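Local coordinates for neural-cadherin (Drosophila melanogaster, PDB 3UBF), which mediates calcium-dependent, preferentially homophilic cell-cell adhesion through its chain of extracellular cadherin domains, of which this piece holds three consecutive ones, at residues Glu176-Val181 with Glu200-Ile205; Met113-Gln118 with Pro126-Gln131; Phe171-Glu176 with Gly207-Pro212; Ile236-Phe241 with Val290-Asp295; Asn108-Met113 with Ala211-Met216. One frame throughout, in Å; residues are numbered along the deposited sequence.

Contact 1: residues Glu176-Val181 with Glu200-Ile205; sequences EYVLYV and EERLSI. With ZN (zinc ion), chain J.
Arg202 lies across Tyr180 and Val178 of the neighbouring strand and ends on Glu176. Arg202 CB stands off-centre over the Tyr180 ring, 4.2 Å from the ring centroid, a CH-pi contact, and CG lies above the same face toward the rim while also touching Val178 CG1. Arg202 CD follows, 3.4 Å from Tyr180 OH. NE donates to a water that also bonds Tyr180 OH. CG is anti to the backbone N (chi1 -176°), and the chain stays extended to NE. The guanidinium has one face on Val178 CG2, and Arg202 NH2 forms a salt bridge with Glu176 OE1 at 3.0 Å, reaching it from above the carboxylate plane; the two planes are 69° apart. The other oxygen, Glu176 OE2, takes a 2.6 Å hydrogen bond from Ser204 OG on its anti lone pair, so the carboxylate is gripped at both oxygens. On the opposite side of the sheet, Leu179, Leu203 and Ile205 face the domain interior. Three hydrogen-bonded pairs, Tyr177-Ile205, Leu179-Leu203 and Val181-Glu201, hold the backbones together. Beyond the paired strands, Glu200 OE2 binds a zinc ion at 2.2 Å. The two strands are consecutive and antiparallel, the F-G pair of this domain's cadherin beta-sandwich.

Contact 2: residues Met113-Gln118 with Pro126-Gln131; sequences MQAVVQ and PVFTLQ
Phe128 holds CG anti to its backbone N (chi1 -170°), on the side of the carbonyl carbon, and the ring beyond it meets Met113 and Ala115, while Met113 holds CG anti to its carbonyl carbon (chi1 -75°) and runs extended past the ring. The two side chains cross at about a right angle. Met113 CG lies 3.8 Å from Phe128 CZ, and Met113 SD approaches the Phe128 ring obliquely, 5.3 Å from its centroid, in a Met-aromatic contact. Farther along, Met113 SD touches Leu130 CD2 at 3.7 Å. The two strands run antiparallel but belong to different sheets of the second cadherin domain: 113-117 is an edge strand that bonds to strand 201-207, and 126-129 lies across the sandwich from it, so the contact is one of side chains meeting in the core. Ala115 CB touches Val127 O at 3.6 Å and also meets the Phe128 ring. Gln114 O approaches the ring at CE1. At the other end Val117 and Val127 lie side by side, pointing the same way, with Val117 CG2 3.9 Å from Val127 CG1; Phe154 and Ile205 pack on both valines.

Contact 3: residues Phe171-Glu176 with Gly207-Pro212; sequences FQLDME and GGKRAP
Gly207 O is gripped by two backbone donors that approach from opposite faces of its carbonyl plane. Asp174 N donates to Gly207 O at 3.1 Å, and Lys209 N, from the same segment as Gly207, at 2.9 Å. The second bond closes a classic gamma turn centred on Gly208, whose positive phi of 81° bends the chain out of strand 201-207. The amide of Gly207 is used as well: Gly207 N donates to Met175 O at 2.8 Å, in the carbonyl plane. Residues Gln172-Met175, which supply both partners, form a type II beta turn, closed by Met175 N on Gln172 O. Gln172 O also takes a CA-H...O contact from Gly207 CA at 3.2 Å, and it stands where a beta-carbon would otherwise project, so the turn sits directly against the glycine backbone. From within the turn, Leu173 CD1 lies 4.0 Å from Lys209 CG and also touches the Gly207 carbonyl. Glu176 OE2 and Arg210 NH1 are 4.2 Å apart, too far for a salt bridge; both bond Ser204 OG, and Arg210 NH2 also donates to Ala115 O. The loop before strand 176-185 is thus fastened to the end of strand 201-207 almost wholly through main-chain groups, which makes the attachment depend on close backbone approach at Gly207 more than on the exposed side chains around it.

Contact 4: residues Ile236-Phe241 with Val290-Asp295; sequences IKAKSF and VTATED
The backbones of Ile236-Ser240 and Val290-Glu294 run in roughly the same direction, their end-to-end vectors 29° apart, and face each other through alternate residues. They come nearest at Ala238 and Ala292, whose CA atoms are 6.6 Å apart, and the small CB atoms meet at 3.7 Å. At one end Ile236 CD1 rests on Val290 CG2, 3.6 Å away, and its CG2 branch nears Val290 CG1. These residues sit on strands B and F of the third cadherin domain, in opposite sheets of the sandwich; Phe214 and Leu305 help to fill the core around them. At the other end the contact turns polar. Ser240 OG, anti to its backbone N (chi1 167°), donates a short 2.5 Å hydrogen bond to Glu294 OE2, meeting it on the anti side but 34° out of the carboxylate plane. Glu294 OE2 also accepts from a water at 2.7 Å, and that water in turn accepts from Phe241 N. Glu294 is buried, so these two donors help to satisfy its OE2; Ser240 OG has a further partner in Arg244 N.

Contact 5: residues Asn108-Met113 with Ala211-Met216; sequences NRPLPM and APQFYM
At the junction of the second and third cadherin domains, the loop before strand 113-117 meets the short first strand of the next domain, where Pro110 packs against Gln213 and Tyr215. Pro110 CG stands over one face of the Tyr215 ring, 3.8 Å from its centroid, in a CH-pi contact, while CD touches the rim at CE2. Pro110 CB lies 3.3 Å from Phe214 O and also packs on the amide end of Gln213. Both Pro110 and Pro112 follow cis peptide bonds. The Gln213 side chain, extended with CG anti to the backbone N (chi1 -177°), reaches past Pro110 to Pro112: Gln213 NE2 donates to Pro112 O at 2.9 Å, nearly straight (174°), on a carbonyl lone pair and in the amide plane. A water accepts from Leu111 N at 2.9 Å and donates to Tyr215 O. The two domains are therefore joined here by proline packing, a hydrogen bond from the Gln213 side-chain amide and bridging water, with no metal among the contacting groups, consistent with the calcium-free class of cadherin linker.

From the N terminus, contact 5 opens first, at 108-113, and spans most of the second domain before closing at 211-216. Contact 2 is nested within that loop, closing a short connection between facing strands and sharing Met113 with contact 5. Later 171-176 opens contact 3, inside which contact 1 is nested; the two share Glu176. Contact 3 then closes at 207-212, overlapping the second segment of contact 5. Contact 4 follows in series within the third domain. Strand 201-207 joins contacts 1 and 2 in one sheet, while strands 213-214 and 232-239 pair between contacts 5 and 4. Phe241 also packs on Gln114 and Arg210, bringing the third domain against contacts 2 and 3.

Contact 1: residues Glu176-Val181 with Glu200-Ile205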
# COMPACT_ATOMS: atom_id res chain seq x y z
N GLU A 176 -9.81 -13.17 22.28
CA GLU A 176 -9.32 -12.76 20.97
C GLU A 176 -9.98 -13.55 19.83
O GLU A 176 -9.98 -14.79 19.83
CB GLU A 176 -7.79 -12.87 20.88
CG GLU A 176 -7.24 -12.05 19.71
CD GLU A 176 -5.74 -12.12 19.50
OE1 GLU A 176 -5.11 -13.17 19.79
OE2 GLU A 176 -5.20 -11.11 18.99
N TYR A 177 -10.54 -12.81 18.89
CA TYR A 177 -11.13 -13.39 17.68
C TYR A 177 -10.25 -13.01 16.49
O TYR A 177 -10.06 -11.82 16.22
CB TYR A 177 -12.57 -12.89 17.50
CG TYR A 177 -13.44 -13.13 18.71
CD1 TYR A 177 -13.48 -12.18 19.75
CD2 TYR A 177 -14.22 -14.28 18.83
CE1 TYR A 177 -14.29 -12.38 20.87
CE2 TYR A 177 -15.03 -14.49 19.95
CZ TYR A 177 -15.05 -13.54 20.97
OH TYR A 177 -15.81 -13.74 22.09
N VAL A 178 -9.73 -14.02 15.80
CA VAL A 178 -8.74 -13.79 14.76
C VAL A 178 -9.27 -14.10 13.37
O VAL A 178 -9.77 -15.19 13.11
CB VAL A 178 -7.42 -14.59 15.03
CG1 VAL A 178 -6.42 -14.39 13.90
CG2 VAL A 178 -6.80 -14.19 16.35
N LEU A 179 -9.18 -13.14 12.47
CA LEU A 179 -9.39 -13.40 11.06
C LEU A 179 -8.11 -13.11 10.31
O LEU A 179 -7.44 -12.11 10.58
CB LEU A 179 -10.46 -12.49 10.49
CG LEU A 179 -11.86 -12.50 11.07
CD1 LEU A 179 -12.65 -11.43 10.34
CD2 LEU A 179 -12.46 -13.87 10.84
N TYR A 180 -7.78 -13.98 9.37
CA TYR A 180 -6.77 -13.66 8.36
C TYR A 180 -7.49 -13.16 7.13
O TYR A 180 -8.41 -13.81 6.63
CB TYR A 180 -5.86 -14.85 8.06
CG TYR A 180 -4.87 -15.10 9.17
CD1 TYR A 180 -5.26 -15.76 10.33
CD2 TYR A 180 -3.56 -14.66 9.07
CE1 TYR A 180 -4.37 -15.98 11.36
CE2 TYR A 180 -2.65 -14.88 10.10
CZ TYR A 180 -3.06 -15.54 11.24
OH TYR A 180 -2.19 -15.77 12.26
N VAL A 181 -7.10 -11.98 6.67
CA VAL A 181 -7.82 -11.26 5.63
C VAL A 181 -6.88 -10.93 4.49
O VAL A 181 -5.65 -10.88 4.67
CB VAL A 181 -8.43 -9.96 6.18
CG1 VAL A 181 -9.56 -10.25 7.19
CG2 VAL A 181 -7.34 -9.09 6.82
N GLU A 200 -1.67 -11.86 3.37
CA GLU A 200 -2.74 -12.33 4.23
C GLU A 200 -2.45 -11.83 5.62
O GLU A 200 -1.61 -12.40 6.33
CB GLU A 200 -2.80 -13.85 4.21
CG GLU A 200 -2.92 -14.39 2.79
CD GLU A 200 -2.93 -15.88 2.72
OE1 GLU A 200 -2.75 -16.54 3.76
OE2 GLU A 200 -3.10 -16.40 1.59
N GLU A 201 -3.10 -10.73 5.99
CA GLU A 201 -2.89 -10.07 7.26
C GLU A 201 -3.76 -10.63 8.37
O GLU A 201 -4.88 -11.09 8.14
CB GLU A 201 -3.13 -8.56 7.15
CG GLU A 201 -1.93 -7.74 6.69
CD GLU A 201 -0.76 -7.74 7.68
OE1 GLU A 201 -0.89 -8.24 8.82
OE2 GLU A 201 0.31 -7.24 7.29
N ARG A 202 -3.25 -10.53 9.59
CA ARG A 202 -3.96 -10.99 10.77
C ARG A 202 -4.71 -9.85 11.44
O ARG A 202 -4.12 -8.86 11.86
CB ARG A 202 -2.98 -11.60 11.75
CG ARG A 202 -3.61 -12.20 12.96
CD ARG A 202 -2.53 -12.76 13.80
NE ARG A 202 -3.00 -13.44 15.00
CZ ARG A 202 -3.25 -12.84 16.16
NH1 ARG A 202 -3.12 -11.52 16.28
NH2 ARG A 202 -3.64 -13.58 17.20
N LEU A 203 -6.03 -10.03 11.54
CA LEU A 203 -6.90 -9.11 12.23
C LEU A 203 -7.31 -9.72 13.57
O LEU A 203 -7.91 -10.82 13.64
CB LEU A 203 -8.12 -8.74 11.37
CG LEU A 203 -9.29 -7.99 12.03
CD1 LEU A 203 -8.84 -6.70 12.71
CD2 LEU A 203 -10.39 -7.69 11.03
N SER A 204 -6.95 -8.99 14.62
CA SER A 204 -7.21 -9.37 15.99
C SER A 204 -8.36 -8.53 16.53
O SER A 204 -8.25 -7.30 16.59
CB SER A 204 -5.96 -9.13 16.84
OG SER A 204 -6.33 -8.90 18.19
N ILE A 205 -9.46 -9.19 16.89
CA ILE A 205 -10.62 -8.52 17.46
C ILE A 205 -10.80 -9.05 18.88
O ILE A 205 -10.93 -10.25 19.08
CB ILE A 205 -11.89 -8.80 16.61
CG1 ILE A 205 -11.64 -8.41 15.15
CG2 ILE A 205 -13.08 -8.04 17.17
CD1 ILE A 205 -12.63 -9.00 14.18
ZN ZN J . -2.08 -18.31 1.42
O HOH W 1 -3.36 -16.60 15.03
O HOH W 2 -0.20 -18.33 -0.22

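Contact 2: residues Met113-Gln118 with Pro126-Gln131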
# COMPACT_ATOMS: atom_id res chain seq x y z
N MET A 113 -3.32 -5.33 12.44
CA MET A 113 -4.72 -4.94 12.51
C MET A 113 -5.36 -5.32 13.84
O MET A 113 -5.37 -6.48 14.23
CB MET A 113 -5.47 -5.59 11.36
CG MET A 113 -5.22 -4.95 10.01
SD MET A 113 -5.91 -5.94 8.67
CE MET A 113 -5.26 -5.01 7.28
N GLN A 114 -5.89 -4.31 14.53
CA GLN A 114 -6.50 -4.51 15.82
C GLN A 114 -7.85 -3.79 15.92
O GLN A 114 -7.99 -2.67 15.47
CB GLN A 114 -5.57 -4.07 16.95
CG GLN A 114 -4.41 -5.03 17.12
CD GLN A 114 -3.49 -4.72 18.28
OE1 GLN A 114 -2.52 -5.44 18.49
NE2 GLN A 114 -3.77 -3.65 19.03
N ALA A 115 -8.83 -4.49 16.48
CA ALA A 115 -10.14 -3.97 16.73
C ALA A 115 -10.62 -4.52 18.06
O ALA A 115 -10.00 -5.42 18.65
CB ALA A 115 -11.09 -4.39 15.63
N VAL A 116 -11.73 -3.98 18.54
CA VAL A 116 -12.48 -4.57 19.64
C VAL A 116 -13.90 -4.85 19.17
O VAL A 116 -14.39 -4.20 18.24
CB VAL A 116 -12.53 -3.65 20.87
CG1 VAL A 116 -11.16 -3.60 21.55
CG2 VAL A 116 -13.01 -2.24 20.47
N VAL A 117 -14.56 -5.80 19.81
CA VAL A 117 -15.99 -6.01 19.56
C VAL A 117 -16.78 -5.86 20.85
O VAL A 117 -16.50 -6.52 21.85
CB VAL A 117 -16.27 -7.37 18.90
CG1 VAL A 117 -15.77 -8.53 19.76
CG2 VAL A 117 -17.76 -7.52 18.62
N GLN A 118 -17.78 -4.98 20.81
CA GLN A 118 -18.76 -4.79 21.87
C GLN A 118 -19.24 -6.17 22.35
O GLN A 118 -19.46 -7.07 21.52
CB GLN A 118 -19.93 -4.00 21.29
CG GLN A 118 -20.48 -2.88 22.15
CD GLN A 118 -21.97 -2.60 21.85
OE1 GLN A 118 -22.39 -2.52 20.68
NE2 GLN A 118 -22.76 -2.46 22.91
N PRO A 126 -20.52 -3.57 12.42
CA PRO A 126 -19.20 -3.37 11.85
C PRO A 126 -18.18 -3.17 12.98
O PRO A 126 -18.45 -2.43 13.92
CB PRO A 126 -19.36 -2.10 11.02
CG PRO A 126 -20.48 -1.36 11.66
CD PRO A 126 -21.37 -2.37 12.29
N VAL A 127 -17.05 -3.86 12.90
CA VAL A 127 -16.04 -3.79 13.94
C VAL A 127 -14.73 -3.22 13.40
O VAL A 127 -13.89 -2.75 14.16
CB VAL A 127 -15.76 -5.18 14.56
CG1 VAL A 127 -17.03 -5.73 15.19
CG2 VAL A 127 -15.23 -6.13 13.50
N PHE A 128 -14.58 -3.27 12.08
CA PHE A 128 -13.37 -2.74 11.44
C PHE A 128 -13.56 -2.73 9.94
O PHE A 128 -14.30 -3.55 9.39
CB PHE A 128 -12.35 -3.83 11.81
CG PHE A 128 -10.93 -3.47 11.48
CD1 PHE A 128 -10.18 -2.68 12.35
CD2 PHE A 128 -10.34 -3.95 10.33
CE1 PHE A 128 -8.86 -2.35 12.07
CE2 PHE A 128 -9.02 -3.64 10.05
CZ PHE A 128 -8.28 -2.83 10.91
N THR A 129 -12.87 -1.80 9.28
CA THR A 129 -12.97 -1.62 7.85
C THR A 129 -11.59 -1.86 7.25
O THR A 129 -10.68 -1.03 7.41
CB THR A 129 -13.44 -0.20 7.50
OG1 THR A 129 -14.68 0.06 8.17
CG2 THR A 129 -13.64 -0.02 6.01
N LEU A 130 -11.44 -3.00 6.58
CA LEU A 130 -10.23 -3.26 5.81
C LEU A 130 -10.12 -2.24 4.70
O LEU A 130 -11.10 -1.95 4.01
CB LEU A 130 -10.28 -4.66 5.20
CG LEU A 130 -10.49 -5.82 6.18
CD1 LEU A 130 -10.74 -7.07 5.38
CD2 LEU A 130 -9.27 -5.97 7.13
N GLN A 131 -8.92 -1.67 4.54
CA GLN A 131 -8.66 -0.73 3.45
C GLN A 131 -7.33 -1.06 2.84
O GLN A 131 -6.29 -0.91 3.47
CB GLN A 131 -8.64 0.72 3.94
CG GLN A 131 -9.98 1.22 4.47
CD GLN A 131 -9.82 2.35 5.49
OE1 GLN A 131 -9.26 3.41 5.18
NE2 GLN A 131 -10.29 2.12 6.73

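Contact 3: residues Phe171-Glu176 with Gly207-Pro212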
# COMPACT_ATOMS: atom_id res chain seq x y z
N PHE A 171 -20.08 -11.93 22.84
CA PHE A 171 -18.64 -12.12 22.78
C PHE A 171 -18.11 -12.05 24.21
O PHE A 171 -18.77 -11.48 25.10
CB PHE A 171 -18.00 -11.08 21.86
CG PHE A 171 -18.53 -11.12 20.45
CD1 PHE A 171 -19.70 -10.43 20.11
CD2 PHE A 171 -17.89 -11.87 19.47
CE1 PHE A 171 -20.22 -10.49 18.81
CE2 PHE A 171 -18.40 -11.93 18.17
CZ PHE A 171 -19.57 -11.23 17.84
N GLN A 172 -16.95 -12.69 24.43
CA GLN A 172 -16.31 -12.82 25.75
C GLN A 172 -15.29 -11.71 25.98
O GLN A 172 -14.51 -11.37 25.09
CB GLN A 172 -15.61 -14.17 25.88
CG GLN A 172 -16.25 -15.18 26.83
CD GLN A 172 -17.66 -15.62 26.40
OE1 GLN A 172 -18.57 -15.74 27.23
NE2 GLN A 172 -17.84 -15.88 25.11
N LEU A 173 -15.29 -11.17 27.19
CA LEU A 173 -14.32 -10.16 27.57
C LEU A 173 -12.90 -10.71 27.43
O LEU A 173 -12.65 -11.87 27.76
CB LEU A 173 -14.59 -9.69 29.00
CG LEU A 173 -13.73 -8.57 29.61
CD1 LEU A 173 -13.64 -7.33 28.70
CD2 LEU A 173 -14.26 -8.20 31.01
N ASP A 174 -12.00 -9.88 26.90
CA ASP A 174 -10.59 -10.23 26.75
C ASP A 174 -10.35 -11.38 25.76
O ASP A 174 -9.22 -11.77 25.55
CB ASP A 174 -9.92 -10.58 28.11
CG ASP A 174 -10.04 -9.46 29.15
OD1 ASP A 174 -9.77 -8.28 28.81
OD2 ASP A 174 -10.37 -9.76 30.33
N MET A 175 -11.41 -11.95 25.18
CA MET A 175 -11.23 -13.04 24.23
C MET A 175 -10.81 -12.51 22.87
O MET A 175 -11.36 -11.53 22.37
CB MET A 175 -12.48 -13.89 24.10
CG MET A 175 -12.25 -15.18 23.28
SD MET A 175 -13.57 -16.41 23.45
CE MET A 175 -13.29 -17.30 21.90
N GLU A 176 -9.81 -13.17 22.28
CA GLU A 176 -9.32 -12.76 20.97
C GLU A 176 -9.98 -13.55 19.83
O GLU A 176 -9.98 -14.79 19.83
CB GLU A 176 -7.79 -12.87 20.88
CG GLU A 176 -7.24 -12.05 19.71
CD GLU A 176 -5.74 -12.12 19.50
OE1 GLU A 176 -5.11 -13.17 19.79
OE2 GLU A 176 -5.20 -11.11 18.99
N GLY A 207 -12.77 -9.09 22.60
CA GLY A 207 -14.04 -8.79 23.25
C GLY A 207 -13.94 -7.59 24.19
O GLY A 207 -13.13 -7.58 25.11
N GLY A 208 -14.77 -6.58 23.92
CA GLY A 208 -15.02 -5.48 24.85
C GLY A 208 -13.97 -4.40 24.86
O GLY A 208 -14.22 -3.27 24.42
N LYS A 209 -12.80 -4.73 25.37
CA LYS A 209 -11.72 -3.75 25.50
C LYS A 209 -10.36 -4.42 25.34
O LYS A 209 -10.23 -5.63 25.56
CB LYS A 209 -11.82 -2.99 26.83
CG LYS A 209 -11.74 -3.90 28.07
CD LYS A 209 -12.03 -3.14 29.35
CE LYS A 209 -11.84 -4.04 30.56
NZ LYS A 209 -11.77 -3.28 31.85
N ARG A 210 -9.37 -3.63 24.95
CA ARG A 210 -7.99 -4.07 24.81
C ARG A 210 -7.11 -2.84 25.01
O ARG A 210 -7.62 -1.72 25.01
CB ARG A 210 -7.74 -4.70 23.44
CG ARG A 210 -7.69 -3.67 22.30
CD ARG A 210 -7.63 -4.29 20.90
NE ARG A 210 -6.48 -5.18 20.77
CZ ARG A 210 -6.42 -6.22 19.95
NH1 ARG A 210 -5.31 -6.98 19.91
NH2 ARG A 210 -7.46 -6.51 19.16
N ALA A 211 -5.81 -3.05 25.15
CA ALA A 211 -4.89 -1.97 25.48
C ALA A 211 -4.57 -1.11 24.26
O ALA A 211 -4.74 -1.57 23.13
CB ALA A 211 -3.62 -2.54 26.08
N PRO A 212 -4.10 0.12 24.49
CA PRO A 212 -3.77 1.03 23.40
C PRO A 212 -2.73 0.40 22.50
O PRO A 212 -1.93 -0.42 22.97
CB PRO A 212 -3.13 2.23 24.11
CG PRO A 212 -3.54 2.13 25.51
CD PRO A 212 -3.68 0.68 25.79

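Contact 4: residues Ile236-Phe241 with Val290-Asp295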
# COMPACT_ATOMS: atom_id res chain seq x y z
N ILE A 236 4.86 10.72 19.26
CA ILE A 236 4.42 9.37 19.47
C ILE A 236 2.91 9.37 19.68
O ILE A 236 2.37 10.22 20.39
CB ILE A 236 5.19 8.72 20.62
CG1 ILE A 236 6.59 8.39 20.14
CG2 ILE A 236 4.52 7.45 21.08
CD1 ILE A 236 7.64 8.71 21.14
N LYS A 237 2.23 8.44 19.02
CA LYS A 237 0.79 8.37 19.18
C LYS A 237 0.35 6.93 19.34
O LYS A 237 0.86 6.02 18.67
CB LYS A 237 0.07 9.03 18.00
CG LYS A 237 -1.30 9.55 18.37
CD LYS A 237 -1.99 10.23 17.21
CE LYS A 237 -3.07 9.33 16.61
NZ LYS A 237 -4.11 10.11 15.88
N ALA A 238 -0.60 6.73 20.25
CA ALA A 238 -1.21 5.44 20.45
C ALA A 238 -2.71 5.57 20.24
O ALA A 238 -3.30 6.61 20.51
CB ALA A 238 -0.90 4.89 21.82
N LYS A 239 -3.30 4.51 19.71
CA LYS A 239 -4.70 4.50 19.42
C LYS A 239 -5.38 3.90 20.63
O LYS A 239 -4.95 2.85 21.13
CB LYS A 239 -4.96 3.65 18.19
CG LYS A 239 -6.42 3.47 17.87
CD LYS A 239 -6.60 2.59 16.67
CE LYS A 239 -8.06 2.46 16.39
NZ LYS A 239 -8.28 2.09 14.97
N SER A 240 -6.41 4.57 21.12
CA SER A 240 -7.22 4.01 22.18
C SER A 240 -8.44 3.37 21.55
O SER A 240 -9.24 4.05 20.90
CB SER A 240 -7.63 5.11 23.17
OG SER A 240 -8.66 4.64 24.03
N PHE A 241 -8.59 2.07 21.75
CA PHE A 241 -9.73 1.35 21.19
C PHE A 241 -11.06 1.65 21.87
O PHE A 241 -12.12 1.39 21.31
CB PHE A 241 -9.43 -0.14 21.13
CG PHE A 241 -8.27 -0.45 20.27
CD1 PHE A 241 -6.99 -0.53 20.83
CD2 PHE A 241 -8.42 -0.56 18.89
CE1 PHE A 241 -5.90 -0.78 20.03
CE2 PHE A 241 -7.32 -0.81 18.09
CZ PHE A 241 -6.07 -0.91 18.65
N VAL A 290 8.52 4.67 25.94
CA VAL A 290 7.30 5.45 26.07
C VAL A 290 6.15 4.55 26.48
O VAL A 290 5.94 3.46 25.91
CB VAL A 290 6.96 6.23 24.77
CG1 VAL A 290 5.65 7.02 24.95
CG2 VAL A 290 8.12 7.16 24.40
N THR A 291 5.40 4.99 27.48
CA THR A 291 4.20 4.28 27.89
C THR A 291 2.96 5.11 27.56
O THR A 291 2.94 6.31 27.80
CB THR A 291 4.26 3.94 29.38
OG1 THR A 291 5.46 3.20 29.62
CG2 THR A 291 3.05 3.10 29.82
N ALA A 292 1.97 4.45 26.96
CA ALA A 292 0.63 5.02 26.77
C ALA A 292 -0.33 4.46 27.81
O ALA A 292 -0.52 3.25 27.90
CB ALA A 292 0.11 4.73 25.37
N THR A 293 -0.93 5.34 28.59
CA THR A 293 -1.82 4.92 29.67
C THR A 293 -3.21 5.51 29.47
O THR A 293 -3.36 6.70 29.27
CB THR A 293 -1.25 5.36 31.02
OG1 THR A 293 0.10 4.88 31.13
CG2 THR A 293 -2.07 4.81 32.18
N GLU A 294 -4.21 4.63 29.51
CA GLU A 294 -5.60 5.04 29.55
C GLU A 294 -5.99 5.29 30.99
O GLU A 294 -5.68 4.48 31.87
CB GLU A 294 -6.50 3.96 28.96
CG GLU A 294 -6.40 3.80 27.46
CD GLU A 294 -7.46 2.87 26.88
OE1 GLU A 294 -8.01 2.03 27.62
OE2 GLU A 294 -7.73 2.98 25.66
N ASP A 295 -6.65 6.42 31.25
CA ASP A 295 -7.29 6.63 32.56
C ASP A 295 -8.71 6.10 32.43
O ASP A 295 -9.58 6.37 33.26
CB ASP A 295 -7.30 8.10 32.96
CG ASP A 295 -6.61 8.35 34.31
OD1 ASP A 295 -5.36 8.28 34.35
OD2 ASP A 295 -7.32 8.62 35.31
O HOH W 3 -7.26 0.99 23.89

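Contact 5: residues Asn108-Met113 with Ala211-Met216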
# COMPACT_ATOMS: atom_id res chain seq x y z
N ASN A 108 -4.58 0.19 6.33
CA ASN A 108 -4.93 0.17 7.76
C ASN A 108 -3.73 0.45 8.67
O ASN A 108 -2.68 -0.18 8.53
CB ASN A 108 -5.54 -1.16 8.16
CG ASN A 108 -6.87 -1.40 7.48
OD1 ASN A 108 -6.92 -2.06 6.44
ND2 ASN A 108 -7.94 -0.85 8.04
N ARG A 109 -3.88 1.43 9.56
CA ARG A 109 -2.87 1.68 10.57
C ARG A 109 -3.53 1.82 11.94
O ARG A 109 -4.67 2.29 12.03
CB ARG A 109 -2.00 2.89 10.21
CG ARG A 109 -1.08 2.70 8.96
CD ARG A 109 -0.04 1.58 9.14
NE ARG A 109 0.86 1.44 7.99
CZ ARG A 109 0.60 0.68 6.92
NH1 ARG A 109 -0.53 0.00 6.83
NH2 ARG A 109 1.45 0.60 5.92
N PRO A 110 -2.85 1.38 13.02
CA PRO A 110 -1.54 0.72 13.06
C PRO A 110 -1.63 -0.71 12.58
O PRO A 110 -2.73 -1.26 12.48
CB PRO A 110 -1.20 0.70 14.56
CG PRO A 110 -2.16 1.67 15.19
CD PRO A 110 -3.39 1.56 14.38
N LEU A 111 -0.48 -1.29 12.25
CA LEU A 111 -0.38 -2.72 12.01
C LEU A 111 0.39 -3.30 13.18
O LEU A 111 1.28 -2.63 13.72
CB LEU A 111 0.32 -3.02 10.68
CG LEU A 111 -0.50 -2.65 9.43
CD1 LEU A 111 0.33 -2.86 8.18
CD2 LEU A 111 -1.82 -3.40 9.33
N PRO A 112 0.05 -4.54 13.60
CA PRO A 112 -0.99 -5.42 13.05
C PRO A 112 -2.41 -4.90 13.30
O PRO A 112 -2.65 -4.12 14.24
CB PRO A 112 -0.79 -6.74 13.81
CG PRO A 112 0.59 -6.66 14.36
CD PRO A 112 0.82 -5.21 14.66
N MET A 113 -3.32 -5.33 12.44
CA MET A 113 -4.72 -4.94 12.51
C MET A 113 -5.36 -5.32 13.84
O MET A 113 -5.37 -6.48 14.23
CB MET A 113 -5.47 -5.59 11.36
CG MET A 113 -5.22 -4.95 10.01
SD MET A 113 -5.91 -5.94 8.67
CE MET A 113 -5.26 -5.01 7.28
N ALA A 211 -5.81 -3.05 25.15
CA ALA A 211 -4.89 -1.97 25.48
C ALA A 211 -4.57 -1.11 24.26
O ALA A 211 -4.74 -1.57 23.13
CB ALA A 211 -3.62 -2.54 26.08
N PRO A 212 -4.10 0.12 24.49
CA PRO A 212 -3.77 1.03 23.40
C PRO A 212 -2.73 0.40 22.50
O PRO A 212 -1.93 -0.42 22.97
CB PRO A 212 -3.13 2.23 24.11
CG PRO A 212 -3.54 2.13 25.51
CD PRO A 212 -3.68 0.68 25.79
N GLN A 213 -2.78 0.76 21.22
CA GLN A 213 -1.77 0.33 20.26
C GLN A 213 -1.09 1.56 19.69
O GLN A 213 -1.75 2.52 19.24
CB GLN A 213 -2.40 -0.49 19.15
CG GLN A 213 -1.40 -1.05 18.14
CD GLN A 213 -2.09 -1.83 17.04
OE1 GLN A 213 -3.29 -1.66 16.80
NE2 GLN A 213 -1.35 -2.69 16.37
N PHE A 214 0.23 1.53 19.72
CA PHE A 214 1.03 2.60 19.16
C PHE A 214 0.95 2.54 17.64
O PHE A 214 0.77 1.47 17.07
CB PHE A 214 2.47 2.49 19.65
CG PHE A 214 2.67 3.00 21.05
CD1 PHE A 214 2.80 2.11 22.11
CD2 PHE A 214 2.72 4.37 21.31
CE1 PHE A 214 2.99 2.57 23.42
CE2 PHE A 214 2.91 4.85 22.63
CZ PHE A 214 3.04 3.95 23.68
N TYR A 215 1.06 3.70 17.00
CA TYR A 215 0.99 3.80 15.54
C TYR A 215 2.25 3.28 14.84
O TYR A 215 2.25 3.06 13.63
CB TYR A 215 0.61 5.21 15.09
CG TYR A 215 -0.89 5.37 15.01
CD1 TYR A 215 -1.61 5.87 16.10
CD2 TYR A 215 -1.59 4.96 13.88
CE1 TYR A 215 -2.98 5.99 16.04
CE2 TYR A 215 -2.97 5.08 13.81
CZ TYR A 215 -3.66 5.59 14.91
OH TYR A 215 -5.04 5.70 14.86
N MET A 216 3.31 3.06 15.61
CA MET A 216 4.49 2.33 15.13
C MET A 216 4.90 1.28 16.18
O MET A 216 4.79 1.54 17.39
CB MET A 216 5.67 3.28 14.91
CG MET A 216 5.31 4.59 14.26
SD MET A 216 6.04 4.76 12.66
CE MET A 216 7.77 4.45 13.06
O HOH W 4 -4.59 -1.84 14.68
O HOH W 5 1.90 0.25 12.63